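Local coordinates for protein putative HTH-type transcriptional regulator ybaQ (Escherichia coli, PDB 2EBY) that probably binds DNA as a transcriptional regulator of the VapA/VapI family, through a Cro/C1-type helix-turn-helix domain, at residues I14-Y17 and E18-P22; L34-R38 and N39-A43; E90-G93 and R94-T97. All coordinates share one frame; numbering follows the deposited sequence.

Contact 1 (I14-Y17 and E18-P22)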
loop_
_atom_site.group_PDB
_atom_site.type_symbol
_atom_site.label_atom_id
_atom_site.label_comp_id
_atom_site.label_asym_id
_atom_site.label_seq_id
_atom_site.Cartn_x
_atom_site.Cartn_y
_atom_site.Cartn_z
ATOM N N ILE A 14 -4.807 1.718 17.097
ATOM C CA ILE A 14 -5.289 3.089 17.157
ATOM C C ILE A 14 -6.811 3.068 17.247
ATOM O O ILE A 14 -7.412 3.815 18.017
ATOM C CB ILE A 14 -4.876 3.893 15.904
ATOM C CG1 ILE A 14 -3.349 4.013 15.835
ATOM C CG2 ILE A 14 -5.520 5.265 15.932
ATOM C CD1 ILE A 14 -2.721 4.756 17.005
ATOM N N LEU A 15 -7.426 2.201 16.449
ATOM C CA LEU A 15 -8.874 2.082 16.423
ATOM C C LEU A 15 -9.419 1.612 17.772
ATOM O O LEU A 15 -10.341 2.208 18.325
ATOM C CB LEU A 15 -9.289 1.107 15.317
ATOM C CG LEU A 15 -10.782 0.810 15.179
ATOM C CD1 LEU A 15 -11.527 2.093 14.869
ATOM C CD2 LEU A 15 -11.004 -0.230 14.079
ATOM N N LEU A 16 -8.828 0.547 18.303
ATOM C CA LEU A 16 -9.256 -0.015 19.578
ATOM C C LEU A 16 -8.938 0.854 20.798
ATOM O O LEU A 16 -9.835 1.211 21.560
ATOM C CB LEU A 16 -8.633 -1.400 19.772
ATOM C CG LEU A 16 -9.065 -2.206 21.006
ATOM C CD1 LEU A 16 -10.568 -2.476 20.945
ATOM C CD2 LEU A 16 -8.295 -3.521 21.068
ATOM N N TYR A 17 -7.667 1.199 20.977
ATOM C CA TYR A 17 -7.256 1.988 22.135
ATOM C C TYR A 17 -7.497 3.494 22.091
ATOM O O TYR A 17 -7.483 4.143 23.131
ATOM C CB TYR A 17 -5.782 1.713 22.459
ATOM C CG TYR A 17 -5.496 0.255 22.757
ATOM C CD1 TYR A 17 -6.277 -0.452 23.672
ATOM C CD2 TYR A 17 -4.468 -0.426 22.107
ATOM C CE1 TYR A 17 -6.040 -1.799 23.937
ATOM C CE2 TYR A 17 -4.219 -1.778 22.368
ATOM C CZ TYR A 17 -5.016 -2.458 23.279
ATOM O OH TYR A 17 -4.793 -3.795 23.530
ATOM N N GLU A 18 -7.731 4.058 20.910
ATOM C CA GLU A 18 -7.966 5.497 20.821
ATOM C C GLU A 18 -9.342 5.929 20.323
ATOM O O GLU A 18 -9.653 7.120 20.311
ATOM C CB GLU A 18 -6.894 6.161 19.957
ATOM C CG GLU A 18 -5.580 6.403 20.683
ATOM C CD GLU A 18 -4.613 7.239 19.869
ATOM O OE1 GLU A 18 -5.036 8.280 19.315
ATOM O OE2 GLU A 18 -3.426 6.863 19.792
ATOM N N TYR A 19 -10.168 4.978 19.905
ATOM C CA TYR A 19 -11.500 5.326 19.432
ATOM C C TYR A 19 -12.603 4.479 20.060
ATOM O O TYR A 19 -13.549 5.017 20.637
ATOM C CB TYR A 19 -11.583 5.223 17.901
ATOM C CG TYR A 19 -10.997 6.411 17.159
ATOM C CD1 TYR A 19 -9.702 6.372 16.649
ATOM C CD2 TYR A 19 -11.734 7.587 16.993
ATOM C CE1 TYR A 19 -9.152 7.473 15.996
ATOM C CE2 TYR A 19 -11.194 8.693 16.343
ATOM C CZ TYR A 19 -9.904 8.632 15.849
ATOM O OH TYR A 19 -9.354 9.738 15.237
ATOM N N LEU A 20 -12.480 3.159 19.961
ATOM C CA LEU A 20 -13.496 2.270 20.499
ATOM C C LEU A 20 -13.628 2.288 22.019
ATOM O O LEU A 20 -14.738 2.367 22.547
ATOM C CB LEU A 20 -13.247 0.835 20.026
ATOM C CG LEU A 20 -13.292 0.583 18.515
ATOM C CD1 LEU A 20 -13.268 -0.914 18.279
ATOM C CD2 LEU A 20 -14.547 1.199 17.888
ATOM N N GLU A 21 -12.506 2.218 22.725
ATOM C CA GLU A 21 -12.553 2.206 24.180
ATOM C C GLU A 21 -12.830 3.546 24.847
ATOM O O GLU A 21 -13.484 3.592 25.883
ATOM C CB GLU A 21 -11.282 1.575 24.752
ATOM C CG GLU A 21 -11.289 0.048 24.613
ATOM C CD GLU A 21 -10.037 -0.617 25.146
ATOM O OE1 GLU A 21 -9.075 0.102 25.490
ATOM O OE2 GLU A 21 -10.014 -1.867 25.210
ATOM N N PRO A 22 -12.339 4.657 24.278
ATOM C CA PRO A 22 -12.657 5.904 24.980
ATOM C C PRO A 22 -14.106 6.328 24.758
ATOM O O PRO A 22 -14.686 7.042 25.574
ATOM C CB PRO A 22 -11.652 6.896 24.399
ATOM C CG PRO A 22 -11.422 6.370 23.007
ATOM C CD PRO A 22 -11.325 4.880 23.232
#

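Contact 2 (L34-R38 and N39-A43)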
loop_
_atom_site.group_PDB
_atom_site.type_symbol
_atom_site.label_atom_id
_atom_site.label_comp_id
_atom_site.label_asym_id
_atom_site.label_seq_id
_atom_site.Cartn_x
_atom_site.Cartn_y
_atom_site.Cartn_z
ATOM N N LEU A 34 -19.746 1.123 9.745
ATOM C CA LEU A 34 -18.896 0.978 8.563
ATOM C C LEU A 34 -19.625 0.173 7.496
ATOM O O LEU A 34 -19.234 0.170 6.331
ATOM C CB LEU A 34 -17.588 0.251 8.924
ATOM C CG LEU A 34 -16.634 0.851 9.967
ATOM C CD1 LEU A 34 -15.638 -0.203 10.437
ATOM C CD2 LEU A 34 -15.908 2.036 9.377
ATOM N N HIS A 35 -20.692 -0.501 7.912
ATOM C CA HIS A 35 -21.483 -1.347 7.025
ATOM C C HIS A 35 -20.659 -2.519 6.472
ATOM O O HIS A 35 -20.743 -2.871 5.292
ATOM C CB HIS A 35 -22.071 -0.541 5.866
ATOM C CG HIS A 35 -23.017 -1.334 5.015
ATOM N ND1 HIS A 35 -23.175 -1.102 3.665
ATOM C CD2 HIS A 35 -23.836 -2.364 5.321
ATOM C CE1 HIS A 35 -24.053 -1.966 3.175
ATOM N NE2 HIS A 35 -24.468 -2.742 4.161
ATOM N N VAL A 36 -19.852 -3.117 7.338
ATOM C CA VAL A 36 -19.035 -4.268 6.971
ATOM C C VAL A 36 -19.360 -5.345 7.999
ATOM O O VAL A 36 -19.994 -5.056 9.013
ATOM C CB VAL A 36 -17.517 -3.944 7.027
ATOM C CG1 VAL A 36 -17.177 -2.850 6.011
ATOM C CG2 VAL A 36 -17.128 -3.515 8.437
ATOM N N HIS A 37 -18.941 -6.579 7.744
ATOM C CA HIS A 37 -19.208 -7.665 8.678
ATOM C C HIS A 37 -18.359 -7.460 9.925
ATOM O O HIS A 37 -17.271 -6.891 9.856
ATOM C CB HIS A 37 -18.879 -9.016 8.029
ATOM C CG HIS A 37 -19.333 -10.198 8.831
ATOM N ND1 HIS A 37 -18.782 -10.525 10.047
ATOM C CD2 HIS A 37 -20.320 -11.103 8.606
ATOM C CE1 HIS A 37 -19.410 -11.581 10.547
ATOM N NE2 HIS A 37 -20.346 -11.946 9.688
ATOM N N ARG A 38 -18.871 -7.903 11.069
ATOM C CA ARG A 38 -18.149 -7.787 12.328
ATOM C C ARG A 38 -16.761 -8.404 12.198
ATOM O O ARG A 38 -15.802 -7.903 12.777
ATOM C CB ARG A 38 -18.892 -8.506 13.455
ATOM C CG ARG A 38 -18.028 -8.678 14.706
ATOM C CD ARG A 38 -18.638 -9.613 15.747
ATOM N NE ARG A 38 -18.243 -9.217 17.099
ATOM C CZ ARG A 38 -17.013 -9.330 17.591
ATOM N NH1 ARG A 38 -16.035 -9.839 16.850
ATOM N NH2 ARG A 38 -16.755 -8.914 18.822
ATOM N N ASN A 39 -16.663 -9.504 11.450
ATOM C CA ASN A 39 -15.388 -10.193 11.268
ATOM C C ASN A 39 -14.325 -9.355 10.550
ATOM O O ASN A 39 -13.140 -9.512 10.813
ATOM C CB ASN A 39 -15.614 -11.535 10.556
ATOM C CG ASN A 39 -16.329 -12.559 11.450
ATOM O OD1 ASN A 39 -16.681 -12.260 12.595
ATOM N ND2 ASN A 39 -16.546 -13.765 10.928
ATOM N N SER A 40 -14.733 -8.460 9.651
ATOM C CA SER A 40 -13.749 -7.600 8.979
ATOM C C SER A 40 -13.111 -6.655 10.000
ATOM O O SER A 40 -11.903 -6.450 9.990
ATOM C CB SER A 40 -14.395 -6.741 7.883
ATOM O OG SER A 40 -14.855 -7.526 6.806
ATOM N N VAL A 41 -13.938 -6.065 10.860
ATOM C CA VAL A 41 -13.450 -5.143 11.873
ATOM C C VAL A 41 -12.516 -5.880 12.825
ATOM O O VAL A 41 -11.439 -5.382 13.174
ATOM C CB VAL A 41 -14.621 -4.523 12.676
ATOM C CG1 VAL A 41 -14.081 -3.594 13.750
ATOM C CG2 VAL A 41 -15.555 -3.770 11.740
ATOM N N SER A 42 -12.924 -7.077 13.235
ATOM C CA SER A 42 -12.109 -7.871 14.139
ATOM C C SER A 42 -10.769 -8.234 13.498
ATOM O O SER A 42 -9.739 -8.241 14.169
ATOM C CB SER A 42 -12.853 -9.146 14.549
ATOM O OG SER A 42 -12.032 -9.963 15.373
ATOM N N ALA A 43 -10.779 -8.538 12.202
ATOM C CA ALA A 43 -9.543 -8.883 11.504
ATOM C C ALA A 43 -8.639 -7.660 11.365
ATOM O O ALA A 43 -7.418 -7.785 11.375
ATOM C CB ALA A 43 -9.851 -9.455 10.131
#

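Contact 3 (E90-G93 and R94-T97)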
loop_
_atom_site.group_PDB
_atom_site.type_symbol
_atom_site.label_atom_id
_atom_site.label_comp_id
_atom_site.label_asym_id
_atom_site.label_seq_id
_atom_site.Cartn_x
_atom_site.Cartn_y
_atom_site.Cartn_z
ATOM N N GLU A 90 18.871 -9.340 3.497
ATOM C CA GLU A 90 20.095 -9.867 2.909
ATOM C C GLU A 90 19.998 -9.755 1.403
ATOM O O GLU A 90 20.948 -9.381 0.725
ATOM C CB GLU A 90 20.308 -11.327 3.328
ATOM C CG GLU A 90 20.857 -11.470 4.726
ATOM C CD GLU A 90 22.107 -10.627 4.930
ATOM O OE1 GLU A 90 23.041 -10.748 4.102
ATOM O OE2 GLU A 90 22.156 -9.845 5.908
ATOM N N GLU A 91 18.810 -10.072 0.912
ATOM C CA GLU A 91 18.473 -10.027 -0.502
ATOM C C GLU A 91 18.661 -8.609 -1.053
ATOM O O GLU A 91 19.306 -8.399 -2.076
ATOM C CB GLU A 91 17.028 -10.508 -0.650
ATOM C CG GLU A 91 16.582 -10.856 -2.017
ATOM C CD GLU A 91 15.297 -11.615 -1.950
ATOM O OE1 GLU A 91 15.327 -12.796 -1.547
ATOM O OE2 GLU A 91 14.259 -11.015 -2.275
ATOM N N LEU A 92 18.118 -7.635 -0.338
ATOM C CA LEU A 92 18.236 -6.237 -0.728
ATOM C C LEU A 92 19.699 -5.823 -0.724
ATOM O O LEU A 92 20.126 -4.982 -1.514
ATOM C CB LEU A 92 17.459 -5.335 0.237
ATOM C CG LEU A 92 15.930 -5.330 0.178
ATOM C CD1 LEU A 92 15.386 -4.587 1.400
ATOM C CD2 LEU A 92 15.469 -4.671 -1.117
ATOM N N GLY A 93 20.466 -6.431 0.175
ATOM C CA GLY A 93 21.880 -6.126 0.275
ATOM C C GLY A 93 22.679 -6.678 -0.894
ATOM O O GLY A 93 23.741 -6.151 -1.220
ATOM N N ARG A 94 22.169 -7.729 -1.531
ATOM C CA ARG A 94 22.855 -8.341 -2.665
ATOM C C ARG A 94 22.437 -7.774 -4.028
ATOM O O ARG A 94 23.072 -8.074 -5.038
ATOM C CB ARG A 94 22.638 -9.862 -2.651
ATOM C CG ARG A 94 23.231 -10.569 -1.428
ATOM C CD ARG A 94 24.740 -10.374 -1.364
ATOM N NE ARG A 94 25.285 -10.505 -0.011
ATOM C CZ ARG A 94 25.669 -11.650 0.549
ATOM N NH1 ARG A 94 25.578 -12.797 -0.122
ATOM N NH2 ARG A 94 26.153 -11.649 1.786
ATOM N N ILE A 95 21.386 -6.952 -4.062
ATOM C CA ILE A 95 20.908 -6.367 -5.319
ATOM C C ILE A 95 21.881 -5.397 -5.995
ATOM O O ILE A 95 22.383 -4.458 -5.373
ATOM C CB ILE A 95 19.568 -5.615 -5.121
ATOM C CG1 ILE A 95 18.414 -6.612 -5.040
ATOM C CG2 ILE A 95 19.342 -4.632 -6.267
ATOM C CD1 ILE A 95 17.058 -5.961 -4.867
ATOM N N GLU A 96 22.117 -5.621 -7.282
ATOM C CA GLU A 96 23.000 -4.773 -8.075
ATOM C C GLU A 96 22.187 -3.620 -8.663
ATOM O O GLU A 96 21.099 -3.829 -9.206
ATOM C CB GLU A 96 23.640 -5.590 -9.204
ATOM C CG GLU A 96 24.430 -4.771 -10.215
ATOM C CD GLU A 96 25.087 -5.638 -11.284
ATOM O OE1 GLU A 96 24.440 -6.584 -11.778
ATOM O OE2 GLU A 96 26.249 -5.368 -11.641
ATOM N N THR A 97 22.719 -2.406 -8.559
ATOM C CA THR A 97 22.030 -1.231 -9.078
ATOM C C THR A 97 22.120 -1.191 -10.603
ATOM O O THR A 97 22.950 -1.874 -11.201
ATOM C CB THR A 97 22.634 0.060 -8.508
ATOM O OG1 THR A 97 23.881 0.331 -9.157
ATOM C CG2 THR A 97 22.884 -0.088 -7.016
HETATM O O HOH W 1 22.431 -4.082 -2.861
#

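Contact 1 (I14-Y17 and E18-P22)
Leu20 N gives its hydrogen to Leu15 O at 2.9 Å, an i-to-i+5 bond in the last part of helix 11-20, the first helix of the Cro/C1-type helix-turn-helix domain modelled here. The helix widens into a pi-type turn at 18-20. Up to that point the spacing is still alpha-helical: Glu18 N donates to Ile14 O. Then Leu15 O takes two donors, a weak one from Tyr19 N at 3.2 Å and the much straighter one from Leu20 N. Glu21 N follows the wider step and reaches Leu16 O at 3.1 Å.

The tight side belongs to the leucines. Leu20 CG comes within 4.2 Å of Leu15 CG, and the Leu20 side chain crosses that of Leu16 at about a right angle, the two CD1 methyls touching. All three leucines also meet Ile45 of helix 38-45, and Leu15 and Leu20 both reach Leu30 of helix 27-34, so the widened turn lies against the helix-turn-helix core. Next to them, Tyr19 sets the edge of its ring near Leu15 CA and Ile14 O, while its ring also meets Phe63.

On the exposed side, formed by Tyr17, Glu18 and Glu21, the contacts are thinner. Glu18 runs alongside Ile14, Glu18 OE2 lying 3.6 Å from Ile14 CD1; Ile14 also packs on Phe69 and Leu73 of helix 67-83. Glu21 and Tyr17 both carry CG anti to their own carbonyl carbon (chi1 -76° and -59°), which lays the two side chains next to each other and pointing the same way. Leu16 CD2 lies over one face of the Tyr17 ring, toward its rim. The carboxylate is turned 63° from that ring and meets its edge, with Glu21 OE1 in the ring plane 3.4 Å from Tyr17 CD1.

Contact 2 (L34-R38 and N39-A43)
His37 ND1 accepts the backbone hydrogen of Asn39 N at 2.7 Å, a nearly straight bond of 173° that caps the start of helix 38-45 in the predicted helix-turn-helix motif. The donor lies in the imidazole plane, at the ring edge. A chi1 of -170° swings the His37 ring toward the helix start, its CG opposite the backbone N, so that the ND1 edge faces Asn39 N; the accepting ND1 implies that any single ring proton sits on NE2. The Asn39 side chain runs beside the ring, its amide turned 53° from it, with Asn39 CG 3.4 Å from His37 CE1. His37 also accepts through its backbone: Ser40 N donates to His37 O. One step on, Ser42 N bonds to Arg38 O.

The turn closes on its inner side through aliphatic groups. Val41 CG2 is the meeting point: Val36 CG2 touches it at 3.7 Å and Leu34 CD1 at 3.8 Å. Val41 also packs on Ile27, Leu30 and Ala31 of helix 27-34, joining the two helices of the motif. Leu34 packs in addition on Met55, Leu59 and Val62 of helix 53-63. Arg38, an exposed residue whose side chain touches Ile27, makes a weak hydrogen bond from NE to Asn28 OD1, and its guanidinium passes obliquely by the next turn, Arg38 NH1 lying 4.0 Å from Ser42 CB.

Contact 3 (E90-G93 and R94-T97)
Arg94 and Glu90 each turn CG away from their carbonyl carbon (chi1 -63° and -78°) and then bend at the second torsion, which brings their charged ends side by side at the close of helix 86-94. The pairing is a long salt bridge, with Glu90 OE1 4.0 Å from Arg94 NH2. Carboxylate and guanidinium planes stand 86° apart and the oxygen lies well out of the guanidinium plane, so this is attraction of charges without an N-H aimed at the acceptor. Closer in, Arg94 CG rests 3.4 Å from Glu90 O.

The backbone shows the helix running out. Arg94 N is shared between two carbonyls, binding Glu91 O at 3.0 Å and Glu90 O only weakly. Ile95 N likewise makes weak bonds to Glu91 O and, at 3.5 Å, to Leu92 O. A water lies 2.8 Å from Leu92 O; its link to Ile95 O is doubtful. On the apolar side Leu92 CD2 meets Ile95 CD1 at 4.3 Å, while Ile95 CG1 sits 3.6 Å from Glu91 O.

The turn also belongs to the dimer. Glu91 OE2 forms a salt bridge with Arg58 of the second subunit, and Ile95 packs on Leu33 of that subunit. Thr97 takes the N-cap position of helix 98-107: Thr97 N donates to Glu100 OE2, and the Thr97 side chain caps a backbone N just beyond the segment. The whole segment thus joins helix 86-94 to helix 98-107, with helices 27-34 and 53-63 of the second subunit alongside.

How the contacts relate
Contacts 1, 2 and 3 follow one another along the chain. The first two share the helix-turn-helix domain: contact 1 lies in the last turns of helix 11-20 and the loop after it, and contact 2 joins helix 27-34 to helix 38-45, their centres 15 Å apart and their nearest atoms about 5 Å apart. Contact 3 lies between helices 86-94 and 98-107, about 40 Å from the centres of both and on the opposite side of the chain's centre. That separation reflects an elongated chain, with a compact domain probably for DNA binding and a helical extension. Contacts 2 and 3 both touch the second subunit, where His35 of one chain packs on Glu91 of the other.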